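Local coordinates for protein cysteine desulfurase (Elizabethkingia anophelis NUHP1, PDB 5VPR) that probably removes sulfur from L-cysteine to give L-alanine and a sulfur-loaded carrier, using a covalently bound pyridoxal 5'-phosphate cofactor, at residues Y110-T113 with D114-K117; G208-A211 with A212-E216; I217-T221 with M222-F226; A388-A391 with V392-F396. One frame throughout, in Å; residues are numbered along the deposited sequence.

Contact 1 of 4, residues Y110-T113 with D114-K117; sequences YAMT and DLIK
M112 meets L115 and I116 where helix 101-111 runs out through a 3-10 turn toward strand 121-125 of the large mixed sheet of this class-V aminotransferase fold. The side chain of M112 lies at about a right angle to that of L115, and its sulfur touches one branch alone: SD of M112 is 4.1 Å from CD1 of L115. Against I116 it runs aslant, its methyl meeting the tip of the isoleucine, with CE of M112 3.6 Å from CD1 of I116. Bends at chi2 (-69°) and chi3 (-58°) fold the methionine so that sulfur and methyl serve different partners. A flexible thioether suits this place, because it also packs on L139, L173 and F203 of the surrounding helix and strands.

The backbone holds the two apolar residues in position. N of L115 donates to O of M112 at 2.7 Å, approaching from above the carbonyl plane, and a weak bond of 3.5 Å joins N of I116 to O of T113. I116 also lays CG1 against the carbonyl of M112. T113 suits this turn because its hydroxyl can bond back to the backbone and to R142 as well. With OG1 beside its own backbone N (chi1 -64°), hydroxyl and amide approach O of Y110 from the same face, OG1 of T113 lying 2.9 Å from O of Y110.

Contact 2 of 4, residues G208-A211 with A212-E216; sequences GAQA and APHFE
The carbonyl oxygen of A211 is gripped by two successive amides in the tight turns that follow strand 203-207, in the cofactor-binding core of this class-V aminotransferase fold. N of H214 reaches O of A211 at 2.9 Å from above the carbonyl plane, whereas N of F215 meets it almost head-on, at a C=O...N angle of 173°. One turn earlier, O of G208 likewise takes two amides, those of A211 and A212, the bond from A212 N to G208 O measuring 2.9 Å. P213 has no amide hydrogen to give, and its CD instead lies 3.3 Å from O of A209.

Side chains close over this coil. The phenyl ring of F215 sits over A211, with O of A211 above the ring centre and CB of A211 3.8 Å from CZ of F215; alanine is small enough to let the ring come down so closely. NE2 of H214 donates a weak hydrogen bond to OE1 of Q210 at 3.4 Å, with amide and imidazole planes 35° apart. Each has a stronger role outward: ND1 of H214 bonds E312, and NE2 of Q210 bonds O3 of the lysine-linked cofactor at position 233. Glutamine suits this place, since one amide can face histidine and cofactor at once. At the imidazole edge, CD2 of H214 lies 3.2 Å from O of Q210, in the plane of the ring.

Contact 3 of 4, residues I217-T221 with M222-F226; sequences IDVQT and MDCDF
M222 packs its CB against the carbonyl of D218, 3.2 Å from O of D218, on the buried side of the short helix 219-222. The same oxygen accepts from N of M222 at 2.8 Å, within the carbonyl plane, so backbone and side chain of M222 both meet one oxygen. The methionine runs out extended (chi1 179°) before bending at chi3, and within this turn its methyl has only a loose contact, CE of M222 lying 4.3 Å from CG2 of I217. V219 and C224 close the next part of the buried side: SG of C224 lies 3.9 Å from CB of V219, the short cysteine side chain laying its sulfur against the branched valine.

The loose side is that of Q220 and T221, both exposed. The helix starts and ends on polar groups. D218 is the N-cap; its OD1 takes N of T221 at 3.2 Å, met from well above the carboxylate plane, and N of Q220 more weakly, while also bonding N88. At the far end D223 leaves the helix with positive phi (58°), and its carboxylate forms salt bridges to K246 and R197. A water bridges the exit by donating to O of V219 and to O of C224, 2.6 Å from the latter.

Along the chain the helix links strand 203-207 to its sheet neighbour 226-230 and packs on them: I217, V219 and M222 rest on F227, and C224 touches I206.

Contact 4 of 4, residues A388-A391 with V392-F396; sequences ASFA and VYNTF
A type I beta turn from A391 to N394 carries the chain from strand 386-389, in the small antiparallel sheet, toward helix 396-413. The turn is closed twice by one residue. N of N394 donates to O of A391 at 3.3 Å, and the side chain reaches back to the other end of the alanine, OD1 of N394 accepting from N of A391 at 2.8 Å and an angle of 168°. Setting CG beside its own backbone N (chi1 -67°) lets the asparagine make this return. Its oxygen also lies at the edge of the F390 ring, whose plane stands 74° from the amide.

Y393 folds over the turn, and CB of A391 lies over one face of its ring, toward the rim, in a CH-pi contact, 3.9 Å from the centroid. Alanine suits this site because its methyl fits beneath the ring. The phenol hydroxyl is hydrogen-bonded to N36 and Q41, and ND2 of N394 to Y33 and E398.

Asparagine offers both an acceptor and a donor: OD1 satisfies a buried amide while ND2 ties the turn to its surroundings, so these bonds probably fix which end of the amide is oxygen and which is nitrogen.

Overall arrangement
All four contacts are local, between residues a few positions apart, and are strung along the chain in numerical order. Contacts 2 and 3 follow directly on one another, their centres 13 Å apart, and touch where CB of A211 meets CD1 of I217 at 4.3 Å. Contact 2 also touches contact 4, CE1 of H214 lying 3.4 Å from O of F390. Contact 2 is therefore the middle member, near the centre of the chain, and it reaches the lysine-bound cofactor through Q210. Contact 1 comes within about 5 Å of contact 3, nearest atoms, without touching, and residues of both stretches pack on F203. Contacts 1 and 4 lie on opposite sides of the chain's centre, their own centres 41 Å apart.

Contact 1 of 4, residues Y110-T113 with D114-K117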
ATOM      1  N   TYR A 110       8.096  -0.151 -18.457  1.00 63.26           N
ATOM      2  CA  TYR A 110       9.154   0.086 -19.434  1.00 68.46           C
ATOM      3  C   TYR A 110       9.754  -1.225 -19.925  1.00 65.45           C
ATOM      4  O   TYR A 110      10.027  -1.372 -21.121  1.00 65.52           O
ATOM      5  CB  TYR A 110      10.244   0.982 -18.838  1.00 72.96           C
ATOM      6  CG  TYR A 110       9.948   2.467 -18.888  1.00 78.10           C
ATOM      7  CD1 TYR A 110       9.891   3.227 -17.721  1.00 85.60           C
ATOM      8  CD2 TYR A 110       9.737   3.112 -20.100  1.00 83.66           C
ATOM      9  CE1 TYR A 110       9.628   4.592 -17.764  1.00 86.05           C
ATOM     10  CE2 TYR A 110       9.473   4.475 -20.153  1.00 88.95           C
ATOM     11  CZ  TYR A 110       9.418   5.209 -18.982  1.00 88.01           C
ATOM     12  OH  TYR A 110       9.155   6.560 -19.034  1.00 84.91           O
ATOM     13  N   ALA A 111       9.963  -2.192 -19.027  1.00 60.43           N
ATOM     14  CA  ALA A 111      10.563  -3.453 -19.445  1.00 59.11           C
ATOM     15  C   ALA A 111       9.620  -4.292 -20.313  1.00 60.60           C
ATOM     16  O   ALA A 111      10.097  -5.130 -21.084  1.00 64.40           O
ATOM     17  CB  ALA A 111      11.022  -4.245 -18.217  1.00 53.49           C
ATOM     18  N   MET A 112       8.300  -4.084 -20.226  1.00 61.83           N
ATOM     19  CA  MET A 112       7.376  -4.825 -21.086  1.00 61.07           C
ATOM     20  C   MET A 112       7.421  -4.356 -22.534  1.00 68.06           C
ATOM     21  O   MET A 112       6.924  -5.075 -23.410  1.00 62.75           O
ATOM     22  CB  MET A 112       5.928  -4.708 -20.595  1.00 47.49           C
ATOM     23  CG  MET A 112       5.610  -5.443 -19.304  1.00 53.92           C
ATOM     24  SD  MET A 112       5.647  -7.235 -19.452  1.00 62.86           S
ATOM     25  CE  MET A 112       4.426  -7.494 -20.740  1.00 59.97           C
ATOM     26  N   THR A 113       7.986  -3.169 -22.793  1.00 59.23           N
ATOM     27  CA  THR A 113       7.888  -2.547 -24.114  1.00 62.64           C
ATOM     28  C   THR A 113       8.237  -3.525 -25.229  1.00 63.17           C
ATOM     29  O   THR A 113       7.554  -3.571 -26.261  1.00 65.35           O
ATOM     30  CB  THR A 113       8.798  -1.312 -24.189  1.00 67.23           C
ATOM     31  OG1 THR A 113       8.348  -0.318 -23.257  1.00 67.18           O
ATOM     32  CG2 THR A 113       8.788  -0.715 -25.605  1.00 61.40           C
ATOM     33  N   ASP A 114       9.274  -4.341 -25.023  1.00 69.71           N
ATOM     34  CA  ASP A 114       9.729  -5.265 -26.054  1.00 81.16           C
ATOM     35  C   ASP A 114       8.817  -6.474 -26.225  1.00 81.29           C
ATOM     36  O   ASP A 114       8.841  -7.099 -27.289  1.00 80.28           O
ATOM     37  CB  ASP A 114      11.155  -5.737 -25.749  1.00 91.44           C
ATOM     38  CG  ASP A 114      12.220  -4.766 -26.251  1.00 98.52           C
ATOM     39  OD1 ASP A 114      11.867  -3.796 -26.961  1.00 97.99           O
ATOM     40  OD2 ASP A 114      13.413  -4.976 -25.937  1.00100.27           O
ATOM     41  N   LEU A 115       8.013  -6.818 -25.221  1.00 73.95           N
ATOM     42  CA  LEU A 115       7.134  -7.976 -25.320  1.00 70.02           C
ATOM     43  C   LEU A 115       5.734  -7.632 -25.819  1.00 73.80           C
ATOM     44  O   LEU A 115       4.877  -8.518 -25.866  1.00 75.61           O
ATOM     45  CB  LEU A 115       7.037  -8.679 -23.961  1.00 66.51           C
ATOM     46  CG  LEU A 115       8.352  -9.123 -23.309  1.00 68.94           C
ATOM     47  CD1 LEU A 115       8.111  -9.530 -21.857  1.00 71.52           C
ATOM     48  CD2 LEU A 115       8.989 -10.257 -24.076  1.00 66.19           C
ATOM     49  N   ILE A 116       5.476  -6.383 -26.198  1.00 76.05           N
ATOM     50  CA  ILE A 116       4.147  -5.946 -26.613  1.00 75.35           C
ATOM     51  C   ILE A 116       4.214  -5.511 -28.068  1.00 73.95           C
ATOM     52  O   ILE A 116       4.978  -4.601 -28.408  1.00 74.13           O
ATOM     53  CB  ILE A 116       3.621  -4.801 -25.738  1.00 72.60           C
ATOM     54  CG1 ILE A 116       3.782  -5.150 -24.264  1.00 73.46           C
ATOM     55  CG2 ILE A 116       2.169  -4.528 -26.076  1.00 74.66           C
ATOM     56  CD1 ILE A 116       3.090  -6.414 -23.883  1.00 70.44           C
ATOM     57  N   LYS A 117       3.393  -6.142 -28.916  1.00 78.78           N
ATOM     58  CA  LYS A 117       3.371  -5.902 -30.351  1.00 82.26           C
ATOM     59  C   LYS A 117       2.165  -5.035 -30.731  1.00 88.12           C
ATOM     60  O   LYS A 117       1.412  -4.559 -29.874  1.00 82.22           O
ATOM     61  CB  LYS A 117       3.382  -7.235 -31.104  1.00 78.38           C
TER

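Contact 2 of 4, residues G208-A211 with A212-E216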
ATOM      1  N   GLY A 208       0.079  -3.921  -4.441  1.00 34.82           N
ATOM      2  CA  GLY A 208      -0.303  -4.195  -3.067  1.00 31.76           C
ATOM      3  C   GLY A 208       0.045  -3.086  -2.085  1.00 30.27           C
ATOM      4  O   GLY A 208       0.125  -3.331  -0.870  1.00 33.30           O
ATOM      5  N   ALA A 209       0.215  -1.853  -2.583  1.00 28.55           N
ATOM      6  CA  ALA A 209       0.651  -0.767  -1.700  1.00 30.24           C
ATOM      7  C   ALA A 209      -0.298  -0.592  -0.518  1.00 37.91           C
ATOM      8  O   ALA A 209       0.143  -0.377   0.618  1.00 36.49           O
ATOM      9  CB  ALA A 209       0.778   0.544  -2.478  1.00 35.48           C
ATOM     10  N   GLN A 210      -1.602  -0.695  -0.756  1.00 41.49           N
ATOM     11  CA  GLN A 210      -2.568  -0.526   0.321  1.00 42.53           C
ATOM     12  C   GLN A 210      -2.931  -1.849   0.976  1.00 43.14           C
ATOM     13  O   GLN A 210      -3.720  -1.869   1.922  1.00 45.84           O
ATOM     14  CB  GLN A 210      -3.822   0.182  -0.207  1.00 43.63           C
ATOM     15  CG  GLN A 210      -4.646   0.880   0.866  1.00 70.26           C
ATOM     16  CD  GLN A 210      -3.829   1.885   1.671  1.00 73.49           C
ATOM     17  OE1 GLN A 210      -3.666   1.738   2.889  1.00 67.77           O
ATOM     18  NE2 GLN A 210      -3.308   2.910   0.989  1.00 72.84           N
ATOM     19  N   ALA A 211      -2.379  -2.956   0.491  1.00 39.67           N
ATOM     20  CA  ALA A 211      -2.629  -4.259   1.078  1.00 41.80           C
ATOM     21  C   ALA A 211      -1.551  -4.670   2.070  1.00 40.06           C
ATOM     22  O   ALA A 211      -1.877  -5.173   3.147  1.00 38.13           O
ATOM     23  CB  ALA A 211      -2.755  -5.333  -0.023  1.00 34.97           C
ATOM     24  N   ALA A 212      -0.279  -4.460   1.727  1.00 36.06           N
ATOM     25  CA  ALA A 212       0.815  -4.932   2.572  1.00 36.05           C
ATOM     26  C   ALA A 212       0.797  -4.401   4.007  1.00 42.59           C
ATOM     27  O   ALA A 212       1.284  -5.126   4.893  1.00 38.32           O
ATOM     28  CB  ALA A 212       2.162  -4.597   1.906  1.00 40.78           C
ATOM     29  N   PRO A 213       0.307  -3.183   4.309  1.00 34.79           N
ATOM     30  CA  PRO A 213       0.252  -2.756   5.719  1.00 38.09           C
ATOM     31  C   PRO A 213      -0.836  -3.438   6.522  1.00 34.18           C
ATOM     32  O   PRO A 213      -0.839  -3.297   7.747  1.00 40.08           O
ATOM     33  CB  PRO A 213      -0.022  -1.237   5.635  1.00 41.23           C
ATOM     34  CG  PRO A 213       0.282  -0.854   4.239  1.00 46.81           C
ATOM     35  CD  PRO A 213      -0.026  -2.072   3.404  1.00 38.59           C
ATOM     36  N   HIS A 214      -1.760  -4.163   5.892  1.00 35.66           N
ATOM     37  CA  HIS A 214      -3.009  -4.515   6.563  1.00 37.64           C
ATOM     38  C   HIS A 214      -3.294  -6.002   6.695  1.00 47.76           C
ATOM     39  O   HIS A 214      -3.972  -6.390   7.647  1.00 47.82           O
ATOM     40  CB  HIS A 214      -4.182  -3.843   5.845  1.00 35.88           C
ATOM     41  CG  HIS A 214      -4.141  -2.356   5.957  1.00 49.84           C
ATOM     42  ND1 HIS A 214      -4.293  -1.706   7.161  1.00 46.71           N
ATOM     43  CD2 HIS A 214      -3.893  -1.395   5.036  1.00 47.61           C
ATOM     44  CE1 HIS A 214      -4.184  -0.404   6.972  1.00 42.07           C
ATOM     45  NE2 HIS A 214      -3.940  -0.188   5.692  1.00 49.09           N
ATOM     46  N   PHE A 215      -2.821  -6.846   5.786  1.00 42.68           N
ATOM     47  CA  PHE A 215      -3.038  -8.276   5.979  1.00 54.07           C
ATOM     48  C   PHE A 215      -1.945  -9.061   5.284  1.00 47.60           C
ATOM     49  O   PHE A 215      -1.211  -8.542   4.439  1.00 39.40           O
ATOM     50  CB  PHE A 215      -4.418  -8.732   5.491  1.00 59.41           C
ATOM     51  CG  PHE A 215      -4.833  -8.140   4.183  1.00 52.11           C
ATOM     52  CD1 PHE A 215      -5.715  -7.072   4.148  1.00 50.23           C
ATOM     53  CD2 PHE A 215      -4.365  -8.666   2.990  1.00 55.12           C
ATOM     54  CE1 PHE A 215      -6.118  -6.523   2.950  1.00 50.39           C
ATOM     55  CE2 PHE A 215      -4.760  -8.125   1.776  1.00 55.61           C
ATOM     56  CZ  PHE A 215      -5.644  -7.052   1.757  1.00 55.63           C
ATOM     57  N   GLU A 216      -1.844 -10.328   5.665  1.00 49.09           N
ATOM     58  CA  GLU A 216      -0.714 -11.147   5.248  1.00 49.90           C
ATOM     59  C   GLU A 216      -0.721 -11.365   3.742  1.00 45.80           C
ATOM     60  O   GLU A 216      -1.773 -11.553   3.132  1.00 41.19           O
ATOM     61  CB  GLU A 216      -0.734 -12.491   5.975  1.00 59.47           C
ATOM     62  CG  GLU A 216       0.348 -13.456   5.488  1.00 74.51           C
ATOM     63  CD  GLU A 216       0.571 -14.636   6.418  1.00 79.00           C
ATOM     64  OE1 GLU A 216       0.336 -14.478   7.638  1.00 76.91           O
ATOM     65  OE2 GLU A 216       0.993 -15.710   5.923  1.00 74.13           O
TER

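Contact 3 of 4, residues I217-T221 with M222-F226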
ATOM      1  N   ILE A 217       0.471 -11.339   3.146  1.00 40.91           N
ATOM      2  CA  ILE A 217       0.668 -11.555   1.719  1.00 43.18           C
ATOM      3  C   ILE A 217       1.428 -12.862   1.530  1.00 42.94           C
ATOM      4  O   ILE A 217       2.444 -13.094   2.195  1.00 46.26           O
ATOM      5  CB  ILE A 217       1.443 -10.380   1.086  1.00 44.41           C
ATOM      6  CG1 ILE A 217       0.701  -9.054   1.289  1.00 45.19           C
ATOM      7  CG2 ILE A 217       1.764 -10.667  -0.384  1.00 37.06           C
ATOM      8  CD1 ILE A 217      -0.687  -9.028   0.714  1.00 52.22           C
ATOM      9  N   ASP A 218       0.949 -13.707   0.615  1.00 41.87           N
ATOM     10  CA  ASP A 218       1.641 -14.935   0.208  1.00 38.99           C
ATOM     11  C   ASP A 218       1.612 -14.958  -1.316  1.00 42.28           C
ATOM     12  O   ASP A 218       0.629 -15.410  -1.918  1.00 43.48           O
ATOM     13  CB  ASP A 218       0.977 -16.189   0.800  1.00 42.99           C
ATOM     14  CG  ASP A 218       1.756 -17.483   0.513  1.00 50.41           C
ATOM     15  OD1 ASP A 218       2.529 -17.555  -0.469  1.00 48.83           O
ATOM     16  OD2 ASP A 218       1.588 -18.452   1.289  1.00 53.87           O
ATOM     17  N   VAL A 219       2.698 -14.480  -1.933  1.00 37.43           N
ATOM     18  CA  VAL A 219       2.736 -14.358  -3.382  1.00 39.71           C
ATOM     19  C   VAL A 219       2.772 -15.723  -4.057  1.00 39.03           C
ATOM     20  O   VAL A 219       2.409 -15.826  -5.237  1.00 40.19           O
ATOM     21  CB  VAL A 219       3.940 -13.509  -3.847  1.00 37.57           C
ATOM     22  CG1 VAL A 219       3.872 -12.079  -3.251  1.00 34.24           C
ATOM     23  CG2 VAL A 219       5.259 -14.208  -3.498  1.00 40.77           C
ATOM     24  N   GLN A 220       3.193 -16.778  -3.344  1.00 40.37           N
ATOM     25  CA  GLN A 220       3.190 -18.110  -3.940  1.00 46.50           C
ATOM     26  C   GLN A 220       1.771 -18.634  -4.091  1.00 51.06           C
ATOM     27  O   GLN A 220       1.398 -19.128  -5.161  1.00 55.31           O
ATOM     28  CB  GLN A 220       4.055 -19.080  -3.127  1.00 47.24           C
ATOM     29  CG  GLN A 220       5.557 -18.893  -3.418  1.00 44.59           C
ATOM     30  CD  GLN A 220       6.451 -19.947  -2.777  1.00 54.21           C
ATOM     31  OE1 GLN A 220       6.574 -21.064  -3.283  1.00 61.25           O
ATOM     32  NE2 GLN A 220       7.100 -19.584  -1.672  1.00 56.69           N
ATOM     33  N   THR A 221       0.949 -18.519  -3.042  1.00 48.76           N
ATOM     34  CA  THR A 221      -0.441 -18.931  -3.203  1.00 53.22           C
ATOM     35  C   THR A 221      -1.225 -17.922  -4.038  1.00 52.57           C
ATOM     36  O   THR A 221      -2.142 -18.306  -4.773  1.00 45.99           O
ATOM     37  CB  THR A 221      -1.103 -19.151  -1.839  1.00 57.53           C
ATOM     38  OG1 THR A 221      -0.961 -17.977  -1.034  1.00 51.47           O
ATOM     39  CG2 THR A 221      -0.464 -20.325  -1.123  1.00 58.75           C
ATOM     40  N   MET A 222      -0.861 -16.640  -3.979  1.00 45.50           N
ATOM     41  CA  MET A 222      -1.545 -15.645  -4.801  1.00 41.83           C
ATOM     42  C   MET A 222      -1.294 -15.871  -6.290  1.00 38.13           C
ATOM     43  O   MET A 222      -2.137 -15.523  -7.123  1.00 42.75           O
ATOM     44  CB  MET A 222      -1.094 -14.230  -4.405  1.00 43.72           C
ATOM     45  CG  MET A 222      -1.748 -13.109  -5.225  1.00 40.39           C
ATOM     46  SD  MET A 222      -1.118 -11.450  -4.835  1.00 41.96           S
ATOM     47  CE  MET A 222      -1.493 -11.379  -3.089  1.00 41.36           C
ATOM     48  N   ASP A 223      -0.139 -16.418  -6.641  1.00 37.54           N
ATOM     49  CA  ASP A 223       0.221 -16.666  -8.034  1.00 41.71           C
ATOM     50  C   ASP A 223       0.208 -15.384  -8.875  1.00 41.07           C
ATOM     51  O   ASP A 223      -0.082 -15.409 -10.075  1.00 43.41           O
ATOM     52  CB  ASP A 223      -0.693 -17.741  -8.650  1.00 44.13           C
ATOM     53  CG  ASP A 223      -0.191 -18.208  -9.988  1.00 51.70           C
ATOM     54  OD1 ASP A 223       1.048 -18.356 -10.115  1.00 49.20           O
ATOM     55  OD2 ASP A 223      -1.019 -18.390 -10.906  1.00 56.13           O
ATOM     56  N   CYS A 224       0.542 -14.239  -8.274  1.00 39.52           N
ATOM     57  CA  CYS A 224       0.811 -13.060  -9.084  1.00 34.15           C
ATOM     58  C   CYS A 224       2.150 -13.223  -9.803  1.00 40.04           C
ATOM     59  O   CYS A 224       3.029 -13.973  -9.363  1.00 44.47           O
ATOM     60  CB  CYS A 224       0.843 -11.806  -8.206  1.00 39.22           C
ATOM     61  SG  CYS A 224       2.022 -12.007  -6.842  1.00 40.95           S
ATOM     62  N   ASP A 225       2.301 -12.534 -10.933  1.00 36.42           N
ATOM     63  CA  ASP A 225       3.616 -12.474 -11.568  1.00 40.12           C
ATOM     64  C   ASP A 225       4.481 -11.358 -10.993  1.00 43.83           C
ATOM     65  O   ASP A 225       5.711 -11.497 -10.942  1.00 45.31           O
ATOM     66  CB  ASP A 225       3.473 -12.269 -13.071  1.00 37.55           C
ATOM     67  CG  ASP A 225       2.859 -13.474 -13.759  1.00 40.28           C
ATOM     68  OD1 ASP A 225       3.368 -14.588 -13.542  1.00 41.86           O
ATOM     69  OD2 ASP A 225       1.870 -13.300 -14.490  1.00 42.83           O
ATOM     70  N   PHE A 226       3.853 -10.260 -10.576  1.00 36.44           N
ATOM     71  CA  PHE A 226       4.512  -9.138  -9.918  1.00 37.57           C
ATOM     72  C   PHE A 226       3.672  -8.705  -8.728  1.00 40.59           C
ATOM     73  O   PHE A 226       2.443  -8.780  -8.765  1.00 36.77           O
ATOM     74  CB  PHE A 226       4.667  -7.914 -10.825  1.00 34.56           C
ATOM     75  CG  PHE A 226       5.326  -8.190 -12.117  1.00 36.90           C
ATOM     76  CD1 PHE A 226       4.570  -8.427 -13.254  1.00 36.96           C
ATOM     77  CD2 PHE A 226       6.706  -8.196 -12.216  1.00 41.66           C
ATOM     78  CE1 PHE A 226       5.176  -8.675 -14.465  1.00 37.41           C
ATOM     79  CE2 PHE A 226       7.319  -8.448 -13.430  1.00 43.85           C
ATOM     80  CZ  PHE A 226       6.557  -8.687 -14.552  1.00 42.97           C
TER
HETATM   81  O   HOH W   1       3.948 -15.548  -7.469  1.00 39.21           O

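Contact 4 of 4, residues A388-A391 with V392-F396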
ATOM      1  N   ALA A 388     -11.254   8.707   6.593  1.00 38.78           N
ATOM      2  CA  ALA A 388     -10.521   8.327   7.796  1.00 38.58           C
ATOM      3  C   ALA A 388      -9.921   6.949   7.563  1.00 41.05           C
ATOM      4  O   ALA A 388     -10.608   6.054   7.066  1.00 46.51           O
ATOM      5  CB  ALA A 388     -11.433   8.316   9.022  1.00 39.68           C
ATOM      6  N   SER A 389      -8.645   6.781   7.904  1.00 41.48           N
ATOM      7  CA  SER A 389      -7.956   5.525   7.641  1.00 41.90           C
ATOM      8  C   SER A 389      -7.105   5.157   8.847  1.00 44.48           C
ATOM      9  O   SER A 389      -6.481   6.022   9.472  1.00 39.44           O
ATOM     10  CB  SER A 389      -7.090   5.598   6.354  1.00 37.54           C
ATOM     11  OG  SER A 389      -6.242   6.747   6.335  1.00 34.66           O
ATOM     12  N   PHE A 390      -7.071   3.861   9.150  1.00 42.36           N
ATOM     13  CA  PHE A 390      -6.544   3.354  10.406  1.00 39.58           C
ATOM     14  C   PHE A 390      -5.228   2.611  10.217  1.00 45.57           C
ATOM     15  O   PHE A 390      -4.965   2.011   9.165  1.00 47.58           O
ATOM     16  CB  PHE A 390      -7.577   2.444  11.074  1.00 47.52           C
ATOM     17  CG  PHE A 390      -8.899   3.115  11.286  1.00 51.75           C
ATOM     18  CD1 PHE A 390      -9.026   4.126  12.227  1.00 53.72           C
ATOM     19  CD2 PHE A 390     -10.002   2.768  10.530  1.00 51.61           C
ATOM     20  CE1 PHE A 390     -10.233   4.769  12.426  1.00 56.31           C
ATOM     21  CE2 PHE A 390     -11.219   3.404  10.732  1.00 58.17           C
ATOM     22  CZ  PHE A 390     -11.330   4.408  11.677  1.00 60.67           C
ATOM     23  N   ALA A 391      -4.395   2.685  11.254  1.00 41.92           N
ATOM     24  CA  ALA A 391      -3.184   1.887  11.399  1.00 42.30           C
ATOM     25  C   ALA A 391      -3.238   1.211  12.765  1.00 41.55           C
ATOM     26  O   ALA A 391      -4.206   1.369  13.517  1.00 45.74           O
ATOM     27  CB  ALA A 391      -1.916   2.740  11.230  1.00 37.30           C
ATOM     28  N   VAL A 392      -2.182   0.467  13.097  1.00 40.84           N
ATOM     29  CA  VAL A 392      -2.236  -0.416  14.261  1.00 37.91           C
ATOM     30  C   VAL A 392      -2.299   0.366  15.566  1.00 45.81           C
ATOM     31  O   VAL A 392      -2.810  -0.143  16.569  1.00 46.81           O
ATOM     32  CB  VAL A 392      -1.030  -1.373  14.238  1.00 44.44           C
ATOM     33  CG1 VAL A 392       0.275  -0.602  14.481  1.00 38.88           C
ATOM     34  CG2 VAL A 392      -1.218  -2.488  15.255  1.00 44.82           C
ATOM     35  N   TYR A 393      -1.802   1.603  15.591  1.00 41.08           N
ATOM     36  CA  TYR A 393      -1.723   2.365  16.828  1.00 39.77           C
ATOM     37  C   TYR A 393      -2.995   3.153  17.132  1.00 45.48           C
ATOM     38  O   TYR A 393      -3.080   3.773  18.198  1.00 51.23           O
ATOM     39  CB  TYR A 393      -0.520   3.322  16.783  1.00 38.53           C
ATOM     40  CG  TYR A 393      -0.314   3.975  15.434  1.00 37.82           C
ATOM     41  CD1 TYR A 393       0.819   3.694  14.673  1.00 33.85           C
ATOM     42  CD2 TYR A 393      -1.256   4.859  14.913  1.00 39.57           C
ATOM     43  CE1 TYR A 393       1.018   4.282  13.426  1.00 39.58           C
ATOM     44  CE2 TYR A 393      -1.070   5.457  13.666  1.00 37.28           C
ATOM     45  CZ  TYR A 393       0.070   5.157  12.925  1.00 40.61           C
ATOM     46  OH  TYR A 393       0.260   5.726  11.679  1.00 34.30           O
ATOM     47  N   ASN A 394      -3.977   3.149  16.234  1.00 39.69           N
ATOM     48  CA  ASN A 394      -5.197   3.905  16.481  1.00 45.61           C
ATOM     49  C   ASN A 394      -6.089   3.177  17.489  1.00 50.95           C
ATOM     50  O   ASN A 394      -6.007   1.955  17.662  1.00 46.88           O
ATOM     51  CB  ASN A 394      -5.934   4.159  15.171  1.00 38.83           C
ATOM     52  CG  ASN A 394      -5.168   5.089  14.254  1.00 42.45           C
ATOM     53  OD1 ASN A 394      -4.981   4.805  13.066  1.00 40.76           O
ATOM     54  ND2 ASN A 394      -4.713   6.212  14.804  1.00 38.59           N
ATOM     55  N   THR A 395      -6.942   3.948  18.171  1.00 49.26           N
ATOM     56  CA  THR A 395      -7.720   3.444  19.291  1.00 50.63           C
ATOM     57  C   THR A 395      -9.210   3.727  19.110  1.00 55.98           C
ATOM     58  O   THR A 395      -9.619   4.611  18.353  1.00 54.38           O
ATOM     59  CB  THR A 395      -7.265   4.070  20.622  1.00 58.21           C
ATOM     60  OG1 THR A 395      -7.638   5.451  20.638  1.00 57.54           O
ATOM     61  CG2 THR A 395      -5.762   3.956  20.795  1.00 54.58           C
ATOM     62  N   PHE A 396     -10.030   2.970  19.841  1.00 50.34           N
ATOM     63  CA  PHE A 396     -11.456   3.274  19.870  1.00 59.41           C
ATOM     64  C   PHE A 396     -11.711   4.658  20.467  1.00 58.09           C
ATOM     65  O   PHE A 396     -12.610   5.378  20.020  1.00 61.20           O
ATOM     66  CB  PHE A 396     -12.207   2.189  20.642  1.00 61.12           C
ATOM     67  CG  PHE A 396     -12.063   0.823  20.040  1.00 67.40           C
ATOM     68  CD1 PHE A 396     -12.758   0.486  18.886  1.00 68.08           C
ATOM     69  CD2 PHE A 396     -11.221  -0.120  20.612  1.00 71.89           C
ATOM     70  CE1 PHE A 396     -12.622  -0.769  18.316  1.00 67.99           C
ATOM     71  CE2 PHE A 396     -11.075  -1.380  20.044  1.00 75.91           C
ATOM     72  CZ  PHE A 396     -11.778  -1.704  18.897  1.00 71.18           C
TER